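Local coordinates for cytoplasmic export protein 1 (Saccharomyces cerevisiae, PDB 3VWA) that takes part in nuclear tRNA export, binding tRNA and possibly collecting it from export receptors at the nuclear pore to hand aminoacylated tRNA to the translation machinery, at residues N125-F137 with P183-S197. Sequence-based numbering, arbitrary orientation.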
ATOM      1  N   ASN A 125     -22.591 -28.903  11.430  1.00 51.07           N
ATOM      2  CA  ASN A 125     -22.670 -30.366  11.553  1.00 53.83           C
ATOM      3  C   ASN A 125     -21.443 -30.984  12.226  1.00 56.73           C
ATOM      4  O   ASN A 125     -21.468 -32.179  12.575  1.00 62.16           O
ATOM      5  CB  ASN A 125     -22.804 -31.024  10.161  1.00 52.02           C
ATOM      6  CG  ASN A 125     -24.087 -30.636   9.439  1.00 51.08           C
ATOM      7  OD1 ASN A 125     -25.092 -30.321  10.062  1.00 47.46           O
ATOM      8  ND2 ASN A 125     -24.041 -30.639   8.118  1.00 50.39           N
ATOM      9  N   PHE A 126     -20.368 -30.208  12.378  1.00 46.64           N
ATOM     10  CA  PHE A 126     -19.135 -30.736  12.982  1.00 45.17           C
ATOM     11  C   PHE A 126     -18.938 -30.121  14.358  1.00 43.52           C
ATOM     12  O   PHE A 126     -19.590 -29.131  14.694  1.00 42.90           O
ATOM     13  CB  PHE A 126     -17.903 -30.453  12.111  1.00 41.27           C
ATOM     14  CG  PHE A 126     -17.905 -31.158  10.766  1.00 43.42           C
ATOM     15  CD1 PHE A 126     -17.454 -32.463  10.648  1.00 45.25           C
ATOM     16  CD2 PHE A 126     -18.312 -30.504   9.611  1.00 50.86           C
ATOM     17  CE1 PHE A 126     -17.421 -33.109   9.423  1.00 48.88           C
ATOM     18  CE2 PHE A 126     -18.279 -31.149   8.368  1.00 52.85           C
ATOM     19  CZ  PHE A 126     -17.830 -32.455   8.277  1.00 50.53           C
ATOM     20  N   VAL A 127     -18.094 -30.753  15.180  1.00 44.30           N
ATOM     21  CA  VAL A 127     -17.561 -30.115  16.384  1.00 43.79           C
ATOM     22  C   VAL A 127     -16.152 -29.705  16.035  1.00 41.51           C
ATOM     23  O   VAL A 127     -15.435 -30.454  15.340  1.00 42.13           O
ATOM     24  CB  VAL A 127     -17.446 -31.066  17.592  1.00 43.68           C
ATOM     25  CG1 VAL A 127     -17.193 -30.266  18.886  1.00 36.41           C
ATOM     26  CG2 VAL A 127     -18.692 -31.907  17.732  1.00 49.56           C
ATOM     27  N   LEU A 128     -15.748 -28.533  16.514  1.00 41.19           N
ATOM     28  CA  LEU A 128     -14.414 -28.025  16.197  1.00 36.59           C
ATOM     29  C   LEU A 128     -13.575 -28.259  17.408  1.00 37.92           C
ATOM     30  O   LEU A 128     -12.568 -28.943  17.326  1.00 39.87           O
ATOM     31  CB  LEU A 128     -14.432 -26.538  15.807  1.00 34.82           C
ATOM     32  CG  LEU A 128     -13.350 -25.955  14.863  1.00 37.21           C
ATOM     33  CD1 LEU A 128     -13.097 -24.472  15.087  1.00 30.21           C
ATOM     34  CD2 LEU A 128     -12.019 -26.731  14.813  1.00 37.62           C
ATOM     35  N   GLY A 129     -13.990 -27.663  18.527  1.00 39.26           N
ATOM     36  CA  GLY A 129     -13.467 -27.987  19.827  1.00 35.06           C
ATOM     37  C   GLY A 129     -12.204 -27.293  20.248  1.00 38.07           C
ATOM     38  O   GLY A 129     -11.861 -27.281  21.453  1.00 34.72           O
ATOM     39  N   THR A 130     -11.521 -26.688  19.275  1.00 38.06           N
ATOM     40  CA  THR A 130     -10.178 -26.131  19.467  1.00 34.50           C
ATOM     41  C   THR A 130     -10.124 -24.580  19.353  1.00 35.48           C
ATOM     42  O   THR A 130      -9.028 -24.010  19.277  1.00 30.98           O
ATOM     43  CB  THR A 130      -9.239 -26.686  18.382  1.00 33.88           C
ATOM     44  OG1 THR A 130      -9.717 -26.203  17.106  1.00 28.96           O
ATOM     45  CG2 THR A 130      -9.138 -28.316  18.423  1.00 25.66           C
ATOM     46  N   LEU A 131     -11.271 -23.915  19.294  1.00 34.92           N
ATOM     47  CA  LEU A 131     -11.308 -22.433  19.131  1.00 39.63           C
ATOM     48  C   LEU A 131     -10.460 -21.682  20.162  1.00 38.17           C
ATOM     49  O   LEU A 131     -10.676 -21.794  21.359  1.00 36.85           O
ATOM     50  CB  LEU A 131     -12.735 -21.903  19.242  1.00 37.40           C
ATOM     51  CG  LEU A 131     -13.666 -21.876  18.042  1.00 43.54           C
ATOM     52  CD1 LEU A 131     -15.094 -21.751  18.522  1.00 36.98           C
ATOM     53  CD2 LEU A 131     -13.374 -20.703  17.123  1.00 45.29           C
ATOM     54  N   SER A 132      -9.497 -20.901  19.699  1.00 40.15           N
ATOM     55  CA  SER A 132      -8.598 -20.224  20.620  1.00 37.03           C
ATOM     56  C   SER A 132      -7.878 -19.121  19.849  1.00 35.16           C
ATOM     57  O   SER A 132      -8.110 -18.922  18.659  1.00 33.67           O
ATOM     58  CB  SER A 132      -7.607 -21.244  21.225  1.00 40.74           C
ATOM     59  OG  SER A 132      -6.405 -21.386  20.468  1.00 42.35           O
ATOM     60  N   LYS A 133      -6.972 -18.414  20.501  1.00 31.77           N
ATOM     61  CA  LYS A 133      -6.285 -17.364  19.815  1.00 34.30           C
ATOM     62  C   LYS A 133      -5.422 -17.955  18.704  1.00 35.73           C
ATOM     63  O   LYS A 133      -5.225 -17.343  17.645  1.00 29.17           O
ATOM     64  CB  LYS A 133      -5.509 -16.520  20.803  1.00 39.50           C
ATOM     65  CG  LYS A 133      -6.441 -15.728  21.727  1.00 42.02           C
ATOM     66  CD  LYS A 133      -5.635 -14.928  22.740  1.00 49.31           C
ATOM     67  CE  LYS A 133      -6.149 -15.156  24.149  1.00 55.45           C
ATOM     68  NZ  LYS A 133      -5.042 -14.988  25.140  1.00 60.72           N
ATOM     69  N   ASP A 134      -4.982 -19.184  18.944  1.00 34.20           N
ATOM     70  CA  ASP A 134      -4.139 -19.888  18.024  1.00 36.56           C
ATOM     71  C   ASP A 134      -4.928 -20.380  16.809  1.00 33.01           C
ATOM     72  O   ASP A 134      -4.335 -20.807  15.820  1.00 28.88           O
ATOM     73  CB  ASP A 134      -3.465 -21.069  18.753  1.00 36.89           C
ATOM     74  CG  ASP A 134      -2.273 -20.629  19.572  1.00 35.95           C
ATOM     75  OD1 ASP A 134      -1.719 -19.563  19.265  1.00 39.33           O
ATOM     76  OD2 ASP A 134      -1.887 -21.336  20.522  1.00 38.07           O
ATOM     77  N   SER A 135      -6.252 -20.371  16.892  1.00 28.67           N
ATOM     78  CA  SER A 135      -7.014 -20.760  15.731  1.00 29.58           C
ATOM     79  C   SER A 135      -6.905 -19.781  14.570  1.00 32.87           C
ATOM     80  O   SER A 135      -7.229 -20.152  13.449  1.00 32.28           O
ATOM     81  CB  SER A 135      -8.472 -20.869  16.084  1.00 28.84           C
ATOM     82  OG  SER A 135      -8.658 -21.864  17.046  1.00 29.15           O
ATOM     83  N   VAL A 136      -6.516 -18.522  14.825  1.00 32.44           N
ATOM     84  CA  VAL A 136      -6.897 -17.477  13.863  1.00 30.59           C
ATOM     85  C   VAL A 136      -5.804 -17.044  12.914  1.00 28.87           C
ATOM     86  O   VAL A 136      -4.723 -16.604  13.345  1.00 23.45           O
ATOM     87  CB  VAL A 136      -7.535 -16.230  14.525  1.00 31.80           C
ATOM     88  CG1 VAL A 136      -8.029 -15.266  13.430  1.00 24.84           C
ATOM     89  CG2 VAL A 136      -8.676 -16.644  15.474  1.00 27.24           C
ATOM     90  N   PHE A 137      -6.113 -17.143  11.614  1.00 23.36           N
ATOM     91  CA  PHE A 137      -5.172 -16.679  10.602  1.00 25.80           C
ATOM     92  C   PHE A 137      -5.857 -15.746   9.640  1.00 26.12           C
ATOM     93  O   PHE A 137      -7.087 -15.724   9.551  1.00 26.80           O
ATOM     94  CB  PHE A 137      -4.555 -17.868   9.833  1.00 27.10           C
ATOM     95  CG  PHE A 137      -3.616 -18.686  10.664  1.00 26.73           C
ATOM     96  CD1 PHE A 137      -4.102 -19.574  11.633  1.00 29.48           C
ATOM     97  CD2 PHE A 137      -2.255 -18.555  10.509  1.00 27.39           C
ATOM     98  CE1 PHE A 137      -3.236 -20.302  12.439  1.00 27.22           C
ATOM     99  CE2 PHE A 137      -1.368 -19.314  11.276  1.00 25.73           C
ATOM    100  CZ  PHE A 137      -1.856 -20.175  12.233  1.00 26.93           C
ATOM    101  N   PRO A 183     -19.678 -31.712  23.723  1.00 44.95           N
ATOM    102  CA  PRO A 183     -19.489 -31.461  22.296  1.00 49.51           C
ATOM    103  C   PRO A 183     -20.513 -30.503  21.696  1.00 54.14           C
ATOM    104  O   PRO A 183     -20.275 -29.953  20.621  1.00 63.63           O
ATOM    105  CB  PRO A 183     -19.697 -32.845  21.667  1.00 52.00           C
ATOM    106  CG  PRO A 183     -19.347 -33.800  22.740  1.00 48.55           C
ATOM    107  CD  PRO A 183     -19.810 -33.151  24.011  1.00 47.73           C
ATOM    108  N   ASN A 184     -21.645 -30.304  22.371  1.00 52.90           N
ATOM    109  CA  ASN A 184     -22.728 -29.529  21.788  1.00 50.92           C
ATOM    110  C   ASN A 184     -22.670 -28.090  22.186  1.00 48.59           C
ATOM    111  O   ASN A 184     -23.387 -27.244  21.647  1.00 49.77           O
ATOM    112  CB  ASN A 184     -24.060 -30.119  22.224  1.00 57.90           C
ATOM    113  CG  ASN A 184     -24.240 -31.529  21.721  1.00 53.81           C
ATOM    114  OD1 ASN A 184     -24.268 -31.764  20.515  1.00 53.92           O
ATOM    115  ND2 ASN A 184     -24.336 -32.473  22.639  1.00 54.54           N
ATOM    116  N   THR A 185     -21.812 -27.830  23.161  1.00 48.26           N
ATOM    117  CA  THR A 185     -21.665 -26.531  23.741  1.00 44.75           C
ATOM    118  C   THR A 185     -20.191 -26.093  23.762  1.00 46.08           C
ATOM    119  O   THR A 185     -19.883 -24.928  24.107  1.00 43.85           O
ATOM    120  CB  THR A 185     -22.175 -26.553  25.193  1.00 44.80           C
ATOM    121  OG1 THR A 185     -21.510 -27.604  25.900  1.00 46.85           O
ATOM    122  CG2 THR A 185     -23.701 -26.719  25.259  1.00 41.09           C
ATOM    123  N   ILE A 186     -19.274 -27.009  23.444  1.00 40.11           N
ATOM    124  CA  ILE A 186     -17.864 -26.618  23.447  1.00 39.88           C
ATOM    125  C   ILE A 186     -17.549 -25.489  22.424  1.00 37.79           C
ATOM    126  O   ILE A 186     -16.811 -24.560  22.740  1.00 39.39           O
ATOM    127  CB  ILE A 186     -16.876 -27.811  23.349  1.00 37.33           C
ATOM    128  CG1 ILE A 186     -15.483 -27.377  23.815  1.00 39.08           C
ATOM    129  CG2 ILE A 186     -16.840 -28.433  21.946  1.00 33.74           C
ATOM    130  CD1 ILE A 186     -14.462 -28.503  23.852  1.00 40.71           C
ATOM    131  N   ASP A 187     -18.134 -25.540  21.237  1.00 36.28           N
ATOM    132  CA  ASP A 187     -17.835 -24.489  20.249  1.00 39.14           C
ATOM    133  C   ASP A 187     -18.391 -23.097  20.612  1.00 41.06           C
ATOM    134  O   ASP A 187     -17.660 -22.108  20.520  1.00 38.71           O
ATOM    135  CB  ASP A 187     -18.236 -24.925  18.855  1.00 33.90           C
ATOM    136  CG  ASP A 187     -17.359 -26.057  18.329  1.00 35.95           C
ATOM    137  OD1 ASP A 187     -16.173 -26.174  18.763  1.00 38.27           O
ATOM    138  OD2 ASP A 187     -17.862 -26.831  17.474  1.00 33.57           O
ATOM    139  N   SER A 188     -19.670 -23.026  21.023  1.00 42.49           N
ATOM    140  CA  SER A 188     -20.260 -21.801  21.571  1.00 38.69           C
ATOM    141  C   SER A 188     -19.429 -21.197  22.684  1.00 40.99           C
ATOM    142  O   SER A 188     -19.271 -19.968  22.751  1.00 40.05           O
ATOM    143  CB  SER A 188     -21.646 -22.085  22.137  1.00 36.56           C
ATOM    144  OG  SER A 188     -22.586 -22.025  21.112  1.00 33.13           O
HETATM  145  N   MSE A 189     -18.896 -22.048  23.557  1.00 40.94           N
HETATM  146  CA  MSE A 189     -18.143 -21.555  24.713  1.00 44.29           C
HETATM  147  C   MSE A 189     -16.800 -21.082  24.270  1.00 46.07           C
HETATM  148  O   MSE A 189     -16.295 -20.077  24.795  1.00 46.04           O
HETATM  149  CB  MSE A 189     -18.024 -22.615  25.798  1.00 44.73           C
HETATM  150  CG  MSE A 189     -19.328 -22.661  26.598  1.00 52.10           C
HETATM  151 SE   MSE A 189     -19.268 -24.061  28.018  1.00 53.76          SE
HETATM  152  CE  MSE A 189     -20.581 -25.278  27.218  1.00 48.53           C
ATOM    153  N   GLY A 190     -16.208 -21.787  23.295  1.00 37.36           N
ATOM    154  CA  GLY A 190     -14.910 -21.378  22.757  1.00 35.39           C
ATOM    155  C   GLY A 190     -15.004 -20.111  21.914  1.00 35.66           C
ATOM    156  O   GLY A 190     -14.079 -19.289  21.902  1.00 33.53           O
ATOM    157  N   LEU A 191     -16.134 -19.937  21.229  1.00 35.06           N
ATOM    158  CA  LEU A 191     -16.386 -18.719  20.452  1.00 35.90           C
ATOM    159  C   LEU A 191     -16.472 -17.498  21.373  1.00 33.98           C
ATOM    160  O   LEU A 191     -15.887 -16.467  21.069  1.00 36.67           O
ATOM    161  CB  LEU A 191     -17.671 -18.849  19.577  1.00 34.39           C
ATOM    162  CG  LEU A 191     -17.998 -17.618  18.702  1.00 36.71           C
ATOM    163  CD1 LEU A 191     -16.816 -17.150  17.860  1.00 35.53           C
ATOM    164  CD2 LEU A 191     -19.236 -17.766  17.822  1.00 34.79           C
ATOM    165  N   GLY A 192     -17.188 -17.628  22.496  1.00 33.10           N
ATOM    166  CA  GLY A 192     -17.281 -16.546  23.510  1.00 32.50           C
ATOM    167  C   GLY A 192     -15.918 -16.092  24.033  1.00 30.84           C
ATOM    168  O   GLY A 192     -15.584 -14.918  24.002  1.00 31.29           O
ATOM    169  N   LEU A 193     -15.112 -17.033  24.489  1.00 32.17           N
ATOM    170  CA  LEU A 193     -13.736 -16.723  24.882  1.00 35.46           C
ATOM    171  C   LEU A 193     -12.978 -15.907  23.820  1.00 36.03           C
ATOM    172  O   LEU A 193     -12.353 -14.887  24.146  1.00 40.23           O
ATOM    173  CB  LEU A 193     -12.984 -18.023  25.231  1.00 37.47           C
ATOM    174  CG  LEU A 193     -13.127 -18.614  26.639  1.00 42.55           C
ATOM    175  CD1 LEU A 193     -13.051 -20.140  26.648  1.00 40.59           C
ATOM    176  CD2 LEU A 193     -12.031 -18.035  27.520  1.00 41.16           C
ATOM    177  N   LEU A 194     -13.040 -16.340  22.553  1.00 35.10           N
ATOM    178  CA  LEU A 194     -12.332 -15.655  21.450  1.00 33.49           C
ATOM    179  C   LEU A 194     -12.805 -14.244  21.221  1.00 28.52           C
ATOM    180  O   LEU A 194     -12.001 -13.323  21.071  1.00 30.07           O
ATOM    181  CB  LEU A 194     -12.586 -16.378  20.139  1.00 36.48           C
ATOM    182  CG  LEU A 194     -11.373 -16.670  19.244  1.00 37.60           C
ATOM    183  CD1 LEU A 194     -11.881 -16.783  17.833  1.00 29.39           C
ATOM    184  CD2 LEU A 194     -10.178 -15.718  19.331  1.00 37.76           C
ATOM    185  N   ILE A 195     -14.122 -14.075  21.147  1.00 29.60           N
ATOM    186  CA  ILE A 195     -14.699 -12.742  20.972  1.00 29.85           C
ATOM    187  C   ILE A 195     -14.328 -11.841  22.139  1.00 31.39           C
ATOM    188  O   ILE A 195     -13.979 -10.673  21.943  1.00 39.38           O
ATOM    189  CB  ILE A 195     -16.224 -12.802  20.798  1.00 29.67           C
ATOM    190  CG1 ILE A 195     -16.572 -13.328  19.394  1.00 26.12           C
ATOM    191  CG2 ILE A 195     -16.830 -11.423  21.049  1.00 28.51           C
ATOM    192  CD1 ILE A 195     -18.044 -13.667  19.175  1.00 26.42           C
ATOM    193  N   LYS A 196     -14.345 -12.380  23.348  1.00 32.18           N
ATOM    194  CA  LYS A 196     -13.935 -11.569  24.506  1.00 34.81           C
ATOM    195  C   LYS A 196     -12.476 -11.205  24.397  1.00 36.34           C
ATOM    196  O   LYS A 196     -12.109 -10.091  24.776  1.00 36.11           O
ATOM    197  CB  LYS A 196     -14.227 -12.285  25.827  1.00 32.69           C
ATOM    198  CG  LYS A 196     -15.722 -12.210  26.174  1.00 36.48           C
ATOM    199  CD  LYS A 196     -16.025 -12.639  27.590  1.00 34.95           C
ATOM    200  CE  LYS A 196     -16.025 -14.143  27.697  1.00 39.28           C
ATOM    201  NZ  LYS A 196     -16.274 -14.645  29.074  1.00 39.48           N
ATOM    202  N   SER A 197     -11.651 -12.115  23.858  1.00 33.87           N
ATOM    203  CA  SER A 197     -10.221 -11.805  23.703  1.00 36.31           C
ATOM    204  C   SER A 197      -9.995 -10.767  22.595  1.00 37.05           C
ATOM    205  O   SER A 197      -9.057  -9.989  22.671  1.00 36.46           O
ATOM    206  CB  SER A 197      -9.370 -13.048  23.411  1.00 34.87           C
ATOM    207  OG  SER A 197      -9.803 -14.163  24.162  1.00 43.17           O
TER
HETATM  208  O   HOH W   1     -18.268 -26.559  14.828  1.00 42.00           O
HETATM  209  O   HOH W   2     -13.841 -24.620  20.188  1.00 43.23           O
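Asp187, in the first turn of helix 186-198, grips the loop after strand 126-127 through two neighbouring backbone amides. Its OD2 accepts from Leu128 N at 2.9 Å and its OD1 from Gly129 N at 2.7 Å, each oxygen using its syn lone pair, which fixes the carboxylate's rotation. One water donates to OD1 and accepts from Leu131 N; another links OD2 to Phe126 O. With an alanine here, both amides would probably lose their acceptor and the loop could shift more freely. Gly129, lacking a side chain, adopts its positive phi (85°) at little cost and so offers its amide to OD1.

Apolar contacts flank this polar site on both sides. Before it, a chi1 of -167° swings Val127 CG1 onto Ile186 CG2, 3.6 Å away, the side chains crossing at nearly a right angle. After it, Leu131 lays CB against Gly190, where a side chain would be tight, and sets CD1 4.0 Å from Leu191 CB. Leu194 CD1 packs on Val136 CG2.

In this N-terminal kinase-like domain, ahead of the HEAT repeats, the loop is probably the counterpart of the protein-kinase catalytic loop, and Asp187 resembles the conserved helix F aspartate.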